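Local coordinates for Ac-ASP-7 (Ancylostoma caninum, PDB 3S6S), which is of unknown function but is a secreted hookworm protein of the SCP/TAPS family, probably acting where parasite and host meet, at residues A[5-10]-A[114-119]; A[23-28]-A[94-99]; A[31-36]-A[43-48]; A[62-67]-A[135-140]. One frame throughout, in Å; residues are numbered along the deposited sequence.

Contact 1 (A[5-10]-A[114-119]); sequences IDNQGS and ATRFGC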
loop_
_atom_site.group_PDB
_atom_site.type_symbol
_atom_site.label_atom_id
_atom_site.label_comp_id
_atom_site.label_asym_id
_atom_site.label_seq_id
_atom_site.Cartn_x
_atom_site.Cartn_y
_atom_site.Cartn_z
ATOM N N ILE A 5 7.333 -4.296 7.196
ATOM C CA ILE A 5 6.968 -5.605 7.712
ATOM C C ILE A 5 6.645 -6.523 6.536
ATOM O O ILE A 5 5.654 -6.333 5.799
ATOM C CB ILE A 5 5.738 -5.552 8.603
ATOM N N ASP A 6 7.477 -7.541 6.400
ATOM C CA ASP A 6 7.511 -8.381 5.232
ATOM C C ASP A 6 6.934 -9.749 5.539
ATOM O O ASP A 6 7.247 -10.336 6.568
ATOM C CB ASP A 6 8.963 -8.575 4.896
ATOM C CG ASP A 6 9.238 -8.410 3.465
ATOM O OD1 ASP A 6 8.762 -9.281 2.683
ATOM O OD2 ASP A 6 9.953 -7.423 3.142
ATOM N N ASN A 7 6.100 -10.265 4.642
ATOM C CA ASN A 7 5.575 -11.618 4.779
ATOM C C ASN A 7 5.704 -12.352 3.455
ATOM O O ASN A 7 5.608 -11.732 2.385
ATOM C CB ASN A 7 4.117 -11.594 5.242
ATOM C CG ASN A 7 3.640 -12.946 5.757
ATOM O OD1 ASN A 7 2.450 -13.254 5.718
ATOM N ND2 ASN A 7 4.577 -13.756 6.254
ATOM N N GLN A 8 5.990 -13.652 3.534
ATOM C CA GLN A 8 5.973 -14.532 2.369
ATOM C C GLN A 8 7.224 -14.574 1.493
ATOM O O GLN A 8 8.363 -14.401 1.959
ATOM C CB GLN A 8 4.789 -14.182 1.469
ATOM C CG GLN A 8 3.765 -15.266 1.359
ATOM C CD GLN A 8 2.913 -15.357 2.585
ATOM O OE1 GLN A 8 1.828 -14.772 2.641
ATOM N NE2 GLN A 8 3.392 -16.088 3.590
ATOM N N GLY A 9 6.966 -14.813 0.202
ATOM C CA GLY A 9 7.995 -15.007 -0.815
ATOM C C GLY A 9 7.518 -15.783 -2.047
ATOM O O GLY A 9 6.497 -16.480 -1.983
ATOM N N SER A 10 8.221 -15.662 -3.179
ATOM C CA SER A 10 9.389 -14.787 -3.344
ATOM C C SER A 10 9.911 -14.796 -4.786
ATOM O O SER A 10 10.944 -15.407 -5.080
ATOM C CB SER A 10 10.529 -15.169 -2.392
ATOM O OG SER A 10 11.359 -14.049 -2.167
ATOM N N ALA A 114 -7.485 -2.362 4.222
ATOM C CA ALA A 114 -6.466 -3.140 3.527
ATOM C C ALA A 114 -5.393 -3.499 4.557
ATOM O O ALA A 114 -5.116 -2.712 5.451
ATOM C CB ALA A 114 -5.872 -2.342 2.354
ATOM N N THR A 115 -4.799 -4.681 4.446
ATOM C CA THR A 115 -3.822 -5.133 5.436
ATOM C C THR A 115 -2.527 -5.652 4.833
ATOM O O THR A 115 -1.552 -5.890 5.562
ATOM C CB THR A 115 -4.374 -6.264 6.324
ATOM O OG1 THR A 115 -4.401 -7.489 5.587
ATOM C CG2 THR A 115 -5.753 -5.926 6.856
ATOM N N ARG A 116 -2.522 -5.866 3.515
ATOM C CA ARG A 116 -1.303 -6.255 2.830
ATOM C C ARG A 116 -1.329 -5.898 1.353
ATOM O O ARG A 116 -2.404 -5.726 0.762
ATOM C CB ARG A 116 -0.955 -7.737 3.052
ATOM C CG ARG A 116 -2.050 -8.717 2.765
ATOM C CD ARG A 116 -1.505 -10.144 2.796
ATOM N NE ARG A 116 -1.615 -10.766 4.110
ATOM C CZ ARG A 116 -0.753 -11.669 4.585
ATOM N NH1 ARG A 116 0.295 -12.047 3.854
ATOM N NH2 ARG A 116 -0.926 -12.184 5.797
ATOM N N PHE A 117 -0.131 -5.758 0.785
ATOM C CA PHE A 117 0.042 -5.395 -0.605
ATOM C C PHE A 117 1.427 -5.811 -1.077
ATOM O O PHE A 117 2.295 -6.118 -0.271
ATOM C CB PHE A 117 -0.139 -3.882 -0.805
ATOM C CG PHE A 117 1.075 -3.048 -0.421
ATOM C CD1 PHE A 117 1.739 -3.247 0.784
ATOM C CD2 PHE A 117 1.542 -2.053 -1.269
ATOM C CE1 PHE A 117 2.837 -2.455 1.136
ATOM C CE2 PHE A 117 2.644 -1.269 -0.927
ATOM C CZ PHE A 117 3.291 -1.472 0.276
ATOM N N GLY A 118 1.619 -5.792 -2.388
ATOM C CA GLY A 118 2.911 -5.967 -3.005
ATOM C C GLY A 118 2.923 -5.246 -4.347
ATOM O O GLY A 118 1.865 -5.023 -4.947
ATOM N N CYS A 119 4.113 -4.867 -4.819
ATOM C CA CYS A 119 4.211 -4.131 -6.076
ATOM C C CYS A 119 5.287 -4.703 -6.980
ATOM O O CYS A 119 6.217 -5.364 -6.529
ATOM C CB CYS A 119 4.496 -2.651 -5.817
ATOM S SG CYS A 119 3.491 -1.936 -4.502
#

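Contact 2 (A[23-28]-A[94-99]); sequences DTFHNG and EILETF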
loop_
_atom_site.group_PDB
_atom_site.type_symbol
_atom_site.label_atom_id
_atom_site.label_comp_id
_atom_site.label_asym_id
_atom_site.label_seq_id
_atom_site.Cartn_x
_atom_site.Cartn_y
_atom_site.Cartn_z
ATOM N N ASP A 23 6.848 1.116 0.006
ATOM C CA ASP A 23 6.326 0.730 1.302
ATOM C C ASP A 23 6.315 1.903 2.273
ATOM O O ASP A 23 5.359 2.079 3.029
ATOM C CB ASP A 23 7.138 -0.424 1.871
ATOM C CG ASP A 23 6.731 -0.769 3.274
ATOM O OD1 ASP A 23 7.317 -0.201 4.226
ATOM O OD2 ASP A 23 5.809 -1.593 3.419
ATOM N N THR A 24 7.364 2.718 2.237
ATOM C CA THR A 24 7.431 3.871 3.131
ATOM C C THR A 24 6.416 4.941 2.733
ATOM O O THR A 24 5.756 5.540 3.588
ATOM C CB THR A 24 8.851 4.477 3.198
ATOM O OG1 THR A 24 9.750 3.531 3.810
ATOM C CG2 THR A 24 8.836 5.739 4.027
ATOM N N PHE A 25 6.271 5.153 1.430
ATOM C CA PHE A 25 5.251 6.056 0.931
ATOM C C PHE A 25 3.867 5.626 1.403
ATOM O O PHE A 25 3.086 6.433 1.895
ATOM C CB PHE A 25 5.281 6.106 -0.594
ATOM C CG PHE A 25 4.130 6.858 -1.196
ATOM C CD1 PHE A 25 2.920 6.217 -1.444
ATOM C CD2 PHE A 25 4.260 8.205 -1.527
ATOM C CE1 PHE A 25 1.853 6.903 -2.003
ATOM C CE2 PHE A 25 3.203 8.910 -2.073
ATOM C CZ PHE A 25 1.994 8.256 -2.323
ATOM N N HIS A 26 3.552 4.348 1.242
ATOM C CA HIS A 26 2.261 3.841 1.704
ATOM C C HIS A 26 2.081 3.970 3.204
ATOM O O HIS A 26 1.130 4.599 3.666
ATOM C CB HIS A 26 2.074 2.374 1.306
ATOM C CG HIS A 26 1.609 2.192 -0.103
ATOM N ND1 HIS A 26 2.458 2.287 -1.184
ATOM C CD2 HIS A 26 0.382 1.924 -0.609
ATOM C CE1 HIS A 26 1.777 2.064 -2.294
ATOM N NE2 HIS A 26 0.513 1.853 -1.972
ATOM N N ASN A 27 2.980 3.364 3.978
ATOM C CA ASN A 27 2.730 3.282 5.417
ATOM C C ASN A 27 2.992 4.579 6.160
ATOM O O ASN A 27 2.320 4.886 7.161
ATOM C CB ASN A 27 3.429 2.073 6.046
ATOM C CG ASN A 27 2.708 0.771 5.721
ATOM O OD1 ASN A 27 1.491 0.642 5.954
ATOM N ND2 ASN A 27 3.436 -0.180 5.134
ATOM N N GLY A 28 3.940 5.358 5.645
ATOM C CA GLY A 28 4.135 6.715 6.124
ATOM C C GLY A 28 2.862 7.542 6.041
ATOM O O GLY A 28 2.489 8.228 6.995
ATOM N N GLU A 94 9.831 10.614 -7.580
ATOM C CA GLU A 94 9.075 11.709 -8.182
ATOM C C GLU A 94 7.720 11.219 -8.680
ATOM O O GLU A 94 6.702 11.885 -8.503
ATOM C CB GLU A 94 9.851 12.329 -9.345
ATOM C CG GLU A 94 11.156 12.982 -8.932
ATOM C CD GLU A 94 11.944 13.554 -10.108
ATOM O OE1 GLU A 94 11.677 13.171 -11.276
ATOM O OE2 GLU A 94 12.835 14.394 -9.849
ATOM N N ILE A 95 7.727 10.054 -9.316
ATOM C CA ILE A 95 6.496 9.415 -9.773
ATOM C C ILE A 95 5.505 9.226 -8.630
ATOM O O ILE A 95 4.307 9.418 -8.817
ATOM C CB ILE A 95 6.788 8.076 -10.430
ATOM C CG1 ILE A 95 7.370 8.319 -11.817
ATOM C CG2 ILE A 95 5.529 7.230 -10.521
ATOM C CD1 ILE A 95 7.887 7.072 -12.469
ATOM N N LEU A 96 6.016 8.874 -7.450
ATOM C CA LEU A 96 5.185 8.717 -6.254
ATOM C C LEU A 96 4.588 10.037 -5.797
ATOM O O LEU A 96 3.482 10.078 -5.253
ATOM C CB LEU A 96 5.997 8.115 -5.103
ATOM C CG LEU A 96 6.416 6.651 -5.216
ATOM C CD1 LEU A 96 7.422 6.339 -4.143
ATOM C CD2 LEU A 96 5.213 5.721 -5.109
ATOM N N GLU A 97 5.319 11.128 -5.990
ATOM C CA GLU A 97 4.753 12.420 -5.642
ATOM C C GLU A 97 3.585 12.714 -6.582
ATOM O O GLU A 97 2.494 13.082 -6.157
ATOM C CB GLU A 97 5.800 13.526 -5.699
ATOM C CG GLU A 97 5.364 14.778 -4.933
ATOM C CD GLU A 97 6.399 15.901 -4.973
ATOM O OE1 GLU A 97 7.613 15.600 -5.059
ATOM O OE2 GLU A 97 5.987 17.087 -4.932
ATOM N N THR A 98 3.807 12.509 -7.866
ATOM C CA THR A 98 2.736 12.686 -8.824
ATOM C C THR A 98 1.568 11.744 -8.483
ATOM O O THR A 98 0.415 12.148 -8.461
ATOM C CB THR A 98 3.257 12.477 -10.258
ATOM O OG1 THR A 98 4.188 13.525 -10.562
ATOM C CG2 THR A 98 2.119 12.504 -11.252
ATOM N N PHE A 99 1.905 10.502 -8.173
ATOM C CA PHE A 99 0.945 9.484 -7.798
ATOM C C PHE A 99 0.097 9.930 -6.607
ATOM O O PHE A 99 -1.103 9.653 -6.552
ATOM C CB PHE A 99 1.716 8.199 -7.446
ATOM C CG PHE A 99 0.845 7.049 -7.005
ATOM C CD1 PHE A 99 1.071 6.425 -5.787
ATOM C CD2 PHE A 99 -0.185 6.579 -7.818
ATOM C CE1 PHE A 99 0.299 5.361 -5.381
ATOM C CE2 PHE A 99 -0.968 5.513 -7.418
ATOM C CZ PHE A 99 -0.732 4.900 -6.193
#

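Contact 3 (A[31-36]-A[43-48]); sequences QRIAKG and PAREMY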
loop_
_atom_site.group_PDB
_atom_site.type_symbol
_atom_site.label_atom_id
_atom_site.label_comp_id
_atom_site.label_asym_id
_atom_site.label_seq_id
_atom_site.Cartn_x
_atom_site.Cartn_y
_atom_site.Cartn_z
ATOM N N GLN A 31 0.186 6.150 8.471
ATOM C CA GLN A 31 0.490 6.491 9.849
ATOM C C GLN A 31 0.032 7.923 10.159
ATOM O O GLN A 31 -0.594 8.170 11.182
ATOM C CB GLN A 31 1.985 6.318 10.138
ATOM C CG GLN A 31 2.344 6.740 11.535
ATOM C CD GLN A 31 3.771 6.409 11.908
ATOM O OE1 GLN A 31 4.012 5.627 12.826
ATOM N NE2 GLN A 31 4.723 7.011 11.208
ATOM N N ARG A 32 0.326 8.854 9.256
ATOM C CA ARG A 32 -0.083 10.244 9.442
ATOM C C ARG A 32 -1.598 10.400 9.404
ATOM O O ARG A 32 -2.173 11.188 10.156
ATOM C CB ARG A 32 0.580 11.145 8.403
ATOM C CG ARG A 32 2.080 11.291 8.600
ATOM C CD ARG A 32 2.786 11.552 7.272
ATOM N NE ARG A 32 2.063 12.519 6.450
ATOM C CZ ARG A 32 2.193 12.620 5.129
ATOM N NH1 ARG A 32 3.015 11.799 4.473
ATOM N NH2 ARG A 32 1.489 13.530 4.462
ATOM N N ILE A 33 -2.254 9.637 8.543
ATOM C CA ILE A 33 -3.711 9.689 8.500
ATOM C C ILE A 33 -4.312 9.162 9.794
ATOM O O ILE A 33 -5.250 9.755 10.333
ATOM C CB ILE A 33 -4.274 8.929 7.314
ATOM C CG1 ILE A 33 -3.727 9.527 6.022
ATOM C CG2 ILE A 33 -5.802 8.974 7.328
ATOM C CD1 ILE A 33 -4.460 9.078 4.799
ATOM N N ALA A 34 -3.760 8.061 10.301
ATOM C CA ALA A 34 -4.246 7.464 11.543
ATOM C C ALA A 34 -4.239 8.493 12.668
ATOM O O ALA A 34 -5.158 8.551 13.479
ATOM C CB ALA A 34 -3.398 6.261 11.927
ATOM N N LYS A 35 -3.192 9.300 12.708
ATOM C CA LYS A 35 -3.053 10.307 13.749
ATOM C C LYS A 35 -3.808 11.568 13.352
ATOM O O LYS A 35 -3.632 12.628 13.957
ATOM C CB LYS A 35 -1.579 10.615 13.986
ATOM C CG LYS A 35 -0.790 9.430 14.505
ATOM C CD LYS A 35 0.676 9.483 14.044
ATOM C CE LYS A 35 1.547 10.342 14.962
ATOM N NZ LYS A 35 2.894 10.623 14.358
ATOM N N GLY A 36 -4.637 11.442 12.319
ATOM C CA GLY A 36 -5.459 12.537 11.840
ATOM C C GLY A 36 -4.683 13.780 11.445
ATOM O O GLY A 36 -5.243 14.882 11.431
ATOM N N PRO A 43 -10.112 13.167 9.943
ATOM C CA PRO A 43 -9.860 12.905 11.361
ATOM C C PRO A 43 -9.139 11.575 11.638
ATOM O O PRO A 43 -9.160 10.655 10.812
ATOM C CB PRO A 43 -11.273 12.853 11.944
ATOM C CG PRO A 43 -12.086 12.285 10.844
ATOM C CD PRO A 43 -11.512 12.881 9.578
ATOM N N ALA A 44 -8.510 11.498 12.808
ATOM C CA ALA A 44 -7.808 10.304 13.264
ATOM C C ALA A 44 -8.704 9.090 13.146
ATOM O O ALA A 44 -9.933 9.206 13.178
ATOM C CB ALA A 44 -7.355 10.478 14.718
ATOM N N ARG A 45 -8.097 7.921 13.003
ATOM C CA ARG A 45 -8.886 6.701 12.906
ATOM C C ARG A 45 -8.046 5.461 13.149
ATOM O O ARG A 45 -6.812 5.516 13.165
ATOM C CB ARG A 45 -9.542 6.588 11.527
ATOM C CG ARG A 45 -8.547 6.555 10.377
ATOM C CD ARG A 45 -8.545 7.889 9.642
ATOM N NE ARG A 45 -9.333 7.813 8.418
ATOM C CZ ARG A 45 -9.899 8.850 7.809
ATOM N NH1 ARG A 45 -9.795 10.073 8.304
ATOM N NH2 ARG A 45 -10.585 8.649 6.696
ATOM N N GLU A 46 -8.737 4.340 13.328
ATOM C CA GLU A 46 -8.087 3.048 13.329
ATOM C C GLU A 46 -7.507 2.858 11.943
ATOM O O GLU A 46 -8.175 3.114 10.936
ATOM C CB GLU A 46 -9.088 1.942 13.649
ATOM C CG GLU A 46 -8.499 0.551 13.611
ATOM C CD GLU A 46 -9.457 -0.496 14.112
ATOM O OE1 GLU A 46 -10.423 -0.138 14.813
ATOM O OE2 GLU A 46 -9.251 -1.687 13.807
ATOM N N MET A 47 -6.251 2.443 11.887
ATOM C CA MET A 47 -5.598 2.210 10.614
ATOM C C MET A 47 -4.744 0.948 10.708
ATOM O O MET A 47 -4.109 0.692 11.733
ATOM C CB MET A 47 -4.755 3.427 10.231
ATOM C CG MET A 47 -3.991 3.301 8.911
ATOM S SD MET A 47 -4.990 3.500 7.420
ATOM C CE MET A 47 -5.450 5.238 7.531
ATOM N N TYR A 48 -4.758 0.141 9.652
ATOM C CA TYR A 48 -3.873 -1.013 9.580
ATOM C C TYR A 48 -2.691 -0.651 8.732
ATOM O O TYR A 48 -2.856 -0.005 7.711
ATOM C CB TYR A 48 -4.595 -2.228 8.995
ATOM C CG TYR A 48 -5.313 -3.004 10.067
ATOM C CD1 TYR A 48 -6.393 -2.440 10.739
ATOM C CD2 TYR A 48 -4.887 -4.281 10.445
ATOM C CE1 TYR A 48 -7.046 -3.118 11.737
ATOM C CE2 TYR A 48 -5.540 -4.973 11.451
ATOM C CZ TYR A 48 -6.625 -4.377 12.093
ATOM O OH TYR A 48 -7.295 -5.025 13.092
#

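Contact 4 (A[62-67]-A[135-140]); sequences KEIKLP and DWVCVY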
loop_
_atom_site.group_PDB
_atom_site.type_symbol
_atom_site.label_atom_id
_atom_site.label_comp_id
_atom_site.label_asym_id
_atom_site.label_seq_id
_atom_site.Cartn_x
_atom_site.Cartn_y
_atom_site.Cartn_z
ATOM N N LYS A 62 2.142 -10.380 -12.393
ATOM C CA LYS A 62 1.236 -11.047 -13.318
ATOM C C LYS A 62 0.297 -10.014 -13.938
ATOM O O LYS A 62 -0.035 -10.084 -15.136
ATOM C CB LYS A 62 0.407 -12.119 -12.610
ATOM C CG LYS A 62 1.196 -13.210 -11.918
ATOM C CD LYS A 62 1.369 -14.429 -12.792
ATOM C CE LYS A 62 1.227 -15.713 -11.983
ATOM N NZ LYS A 62 2.279 -15.875 -10.938
ATOM N N GLU A 63 -0.123 -9.062 -13.103
ATOM C CA GLU A 63 -1.017 -7.989 -13.525
ATOM C C GLU A 63 -0.380 -7.111 -14.608
ATOM O O GLU A 63 -1.071 -6.608 -15.493
ATOM C CB GLU A 63 -1.441 -7.127 -12.331
ATOM C CG GLU A 63 -2.257 -5.913 -12.717
ATOM C CD GLU A 63 -3.627 -6.300 -13.234
ATOM O OE1 GLU A 63 -4.192 -5.570 -14.072
ATOM O OE2 GLU A 63 -4.137 -7.345 -12.801
ATOM N N ILE A 64 0.935 -6.916 -14.530
ATOM C CA ILE A 64 1.610 -6.131 -15.550
ATOM C C ILE A 64 1.592 -6.878 -16.879
ATOM O O ILE A 64 1.306 -6.304 -17.928
ATOM C CB ILE A 64 3.053 -5.815 -15.177
ATOM C CG1 ILE A 64 3.090 -4.712 -14.114
ATOM C CG2 ILE A 64 3.809 -5.361 -16.417
ATOM C CD1 ILE A 64 4.402 -4.596 -13.360
ATOM N N LYS A 65 1.893 -8.164 -16.820
ATOM C CA LYS A 65 1.950 -8.992 -18.008
ATOM C C LYS A 65 0.549 -9.250 -18.567
ATOM O O LYS A 65 0.367 -9.387 -19.759
ATOM C CB LYS A 65 2.641 -10.312 -17.662
ATOM C CG LYS A 65 3.531 -10.835 -18.756
ATOM C CD LYS A 65 4.896 -11.215 -18.211
ATOM C CE LYS A 65 5.830 -11.633 -19.350
ATOM N NZ LYS A 65 7.239 -11.845 -18.886
ATOM N N LEU A 66 -0.444 -9.302 -17.694
ATOM C CA LEU A 66 -1.793 -9.646 -18.128
ATOM C C LEU A 66 -2.844 -8.802 -17.416
ATOM O O LEU A 66 -3.473 -9.252 -16.457
ATOM C CB LEU A 66 -2.066 -11.136 -17.897
ATOM C CG LEU A 66 -3.351 -11.630 -18.554
ATOM C CD1 LEU A 66 -3.305 -11.393 -20.069
ATOM C CD2 LEU A 66 -3.555 -13.099 -18.237
ATOM N N PRO A 67 -3.032 -7.568 -17.887
ATOM C CA PRO A 67 -3.985 -6.637 -17.283
ATOM C C PRO A 67 -5.336 -7.286 -17.029
ATOM O O PRO A 67 -5.934 -7.880 -17.936
ATOM C CB PRO A 67 -4.089 -5.537 -18.344
ATOM C CG PRO A 67 -2.693 -5.501 -18.928
ATOM C CD PRO A 67 -2.270 -6.947 -18.986
ATOM N N ASP A 135 6.985 1.449 -15.292
ATOM C CA ASP A 135 5.600 1.159 -14.957
ATOM C C ASP A 135 5.514 0.297 -13.706
ATOM O O ASP A 135 6.158 -0.750 -13.622
ATOM C CB ASP A 135 4.926 0.440 -16.111
ATOM C CG ASP A 135 4.801 1.309 -17.325
ATOM O OD1 ASP A 135 5.310 0.911 -18.387
ATOM O OD2 ASP A 135 4.186 2.389 -17.222
ATOM N N TRP A 136 4.716 0.742 -12.736
ATOM C CA TRP A 136 4.497 -0.015 -11.503
ATOM C C TRP A 136 3.020 -0.387 -11.334
ATOM O O TRP A 136 2.131 0.411 -11.639
ATOM C CB TRP A 136 4.955 0.799 -10.293
ATOM C CG TRP A 136 6.435 1.000 -10.242
ATOM C CD1 TRP A 136 7.158 2.010 -10.837
ATOM C CD2 TRP A 136 7.391 0.167 -9.577
ATOM N NE1 TRP A 136 8.499 1.853 -10.573
ATOM C CE2 TRP A 136 8.670 0.727 -9.808
ATOM C CE3 TRP A 136 7.294 -1.005 -8.820
ATOM C CZ2 TRP A 136 9.838 0.161 -9.296
ATOM C CZ3 TRP A 136 8.461 -1.571 -8.317
ATOM C CH2 TRP A 136 9.713 -0.988 -8.561
ATOM N N VAL A 137 2.748 -1.602 -10.872
ATOM C CA VAL A 137 1.455 -1.827 -10.248
ATOM C C VAL A 137 1.603 -2.291 -8.817
ATOM O O VAL A 137 2.554 -2.989 -8.462
ATOM C CB VAL A 137 0.425 -2.716 -11.082
ATOM C CG1 VAL A 137 0.849 -2.889 -12.534
ATOM C CG2 VAL A 137 0.124 -4.037 -10.405
ATOM N N CYS A 138 0.665 -1.848 -7.987
ATOM C CA CYS A 138 0.478 -2.417 -6.662
ATOM C C CYS A 138 -0.861 -3.138 -6.580
ATOM O O CYS A 138 -1.880 -2.726 -7.168
ATOM C CB CYS A 138 0.590 -1.362 -5.572
ATOM S SG CYS A 138 2.235 -0.646 -5.468
ATOM N N VAL A 139 -0.815 -4.234 -5.845
ATOM C CA VAL A 139 -1.935 -5.109 -5.621
ATOM C C VAL A 139 -2.167 -5.171 -4.114
ATOM O O VAL A 139 -1.222 -5.317 -3.316
ATOM C CB VAL A 139 -1.650 -6.522 -6.202
ATOM C CG1 VAL A 139 -2.483 -7.567 -5.497
ATOM C CG2 VAL A 139 -1.876 -6.532 -7.731
ATOM N N TYR A 140 -3.433 -5.031 -3.739
ATOM C CA TYR A 140 -3.832 -4.945 -2.349
ATOM C C TYR A 140 -4.812 -6.056 -2.036
ATOM O O TYR A 140 -5.561 -6.488 -2.902
ATOM C CB TYR A 140 -4.475 -3.595 -2.080
ATOM C CG TYR A 140 -3.615 -2.441 -2.532
ATOM C CD1 TYR A 140 -3.464 -2.159 -3.881
ATOM C CD2 TYR A 140 -2.955 -1.629 -1.611
ATOM C CE1 TYR A 140 -2.690 -1.113 -4.304
ATOM C CE2 TYR A 140 -2.174 -0.572 -2.035
ATOM C CZ TYR A 140 -2.052 -0.325 -3.384
ATOM O OH TYR A 140 -1.282 0.707 -3.829
#

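Contact 1 (A[5-10]-A[114-119])
Asn7 and Arg116 reach towards each other across an intervening strand, their CA atoms 8.9 Å apart. Both backbones run parallel to strand 51-53, which lies between them and takes the main-chain hydrogen bonds: Asn7 pairs with Tyr52 and Cys54, and Thr115 with Val51. The two segments therefore meet through side chains alone, over the strand between them. Arg116 carries most of the contact. Its CG sits between the backbone N and the carbonyl carbon (chi1 52°), and a bend at chi3 swings the guanidinium over strand 51-53 towards the amides of Asn7 and Gln8. Arg116 NH1 donates to Asn7 OD1 at 3.1 Å, with a moderately bent N-H...O angle of 148°. The amide oxygen of Asn7 lies at the guanidinium edge but tilted somewhat out of its plane, and the two flat groups are turned 55° against each other. Gln8 brings its amide almost parallel to the guanidinium, with Gln8 OE1 3.4 Å from Arg116 NH1. The same nitrogen also forms a salt bridge with Asp53 OD2, so the charge is probably balanced chiefly by Asp53 of strand 51-53, and Asn7 adds the edge strand to that grip. This polar cluster is on the sheet face that carries helix 54-65, where Arg116 touches Leu56, whereas the next residue, Phe117, packs against Ile22 and Asp23 of helix 16-34 on the other face.

Contact 2 (A[23-28]-A[94-99])
From helix 88-99, Leu96 and Phe99 close on Phe25 of helix 16-34, joining two helices of the alpha-beta-alpha sandwich that characterises SCP/TAPS proteins. Ile95 packs against Phe80 of strand 76-83, and Leu96 is the first to touch helix 16-34; its CA is the one nearest to that of Phe25, 7.7 Å away. The two side chains lie alongside, running opposite ways. Leu96 CB lies 4.0 Å from Phe25 CD2, and Leu96 CD2 is placed over one face of the Phe25 ring, displaced towards its rim. One turn on from Leu96, Phe99 swings its ring away from its own backbone N (chi1 179°), which carries it to the far end of Phe25. The ring centroids are 5.9 Å apart and the planes are inclined by 40°, neither stacked nor perpendicular; the closest approach is Phe25 CE1 to Phe99 CD1, at 3.9 Å. Phe99 also meets Phe80 and side chains of helix 103-110, which ties the pair into the hydrophobic layer on this side of the sheet. Between its two neighbours, the Phe25 ring also presses against main chain, with Phe25 CE2 3.4 Å from Leu96 O.

Contact 3 (A[31-36]-A[43-48])
A hydrogen bond between Arg45 and Ala34 fastens the end of helix 16-34 to the returning loop. Arg45 N donates to Ala34 O at 3.0 Å, with an N-H...O angle of 153°. A second bond lies within the loop itself: Arg45 NH1 reaches Pro43 O at 2.7 Å, in the carbonyl plane and on a lone pair. Arg45 gets there by folding back, bent at both chi2 and chi3, and so curls its guanidinium beside its own backbone. The helix ends in a Schellman motif, in which Gly36 is the C-prime residue with positive phi; Gly36 N bonds to Ile33 O, and Glu37 N to Arg32 O. The glycine lets the main chains come very close, with Gly36 CA 3.4 Å from Ala44 N. Van der Waals contacts fill the rest of the interface. Ile33 CG2 covers one face of the Arg45 guanidinium and lies 3.7 Å from Arg45 CD. The same methyl also meets Met47 CE at 3.8 Å, because Met47 bends at chi2 and chi3 and turns its terminal methyl towards the helix. Ala34 CB packs on Met47 CB, 3.6 Å away. Outside the two segments, Met47 forms a main-chain bond with Cys175 in the small sheet of strands 169-170 and 175-176, and Glu46 holds Thr163 and Tyr164, so the loop bridges helix 16-34 and the C-terminal region before entering strand 51-53.

Contact 4 (A[62-67]-A[135-140])
Val137 and Ile64 meet between strand 133-140 and helix 54-65, and with Glu63 they make up most of the interface. Their CA atoms, 6.8 Å apart, are the nearest CA pair across the segments. Val137 points toward the helix and divides its two methyls between neighbouring residues. One branch meets Ile64: Val137 CG1 is 3.3 Å from Ile64 CG1, a very short separation. It goes with a nearly eclipsed valine (chi1 -14°), and the exact placing of that methyl is therefore doubtful. The isoleucine passes antiparallel beside the valine, taking its CD1 onward towards the backbone of Asp135, with Ile64 CD1 4.2 Å from Asp135 O. The other branch, Val137 CG2, rests on the aliphatic part of Glu63, 3.8 Å from Glu63 CG. Glu63 crosses it at about a right angle, with CG anti to the backbone N (chi1 174°); a bend at chi2 then turns the carboxylate away from the valine. That carboxylate accepts hydrogen bonds from the N-H groups of Gly68 and of Ala70 in helix 69-72, so the oxygens hold the start of the next helix. Val139, one strand repeat later, continues the apolar surface against Leu56 and Ala60. A helix laid on a sheet through branched aliphatic side chains and the methylenes of a glutamate forms here one layer of the alpha-beta-alpha sandwich of the SCP/TAPS fold.

In the fold
Contacts 1 and 4 share the central sheet, where strands 116-123 and 133-140 are antiparallel neighbours joined by the Cys119-Cys138 disulfide; their centres lie about 14 Å apart. Contacts 2 and 3 both use helix 16-34, with centres about 17 Å apart. Along the chain, contact 3 is nested inside contact 2, and contact 2 inside contact 1, whereas contact 4 crosses contacts 1 and 2, which interlocks distant parts of the chain in one compact domain. His26 ties helix 16-34 to the sheet: it hydrogen-bonds to Tyr140 of contact 4 and meets the Phe117 ring of contact 1. Contacts 3 and 4 are most remote, with centres about 27 Å apart, on opposite sides of the chain's centre.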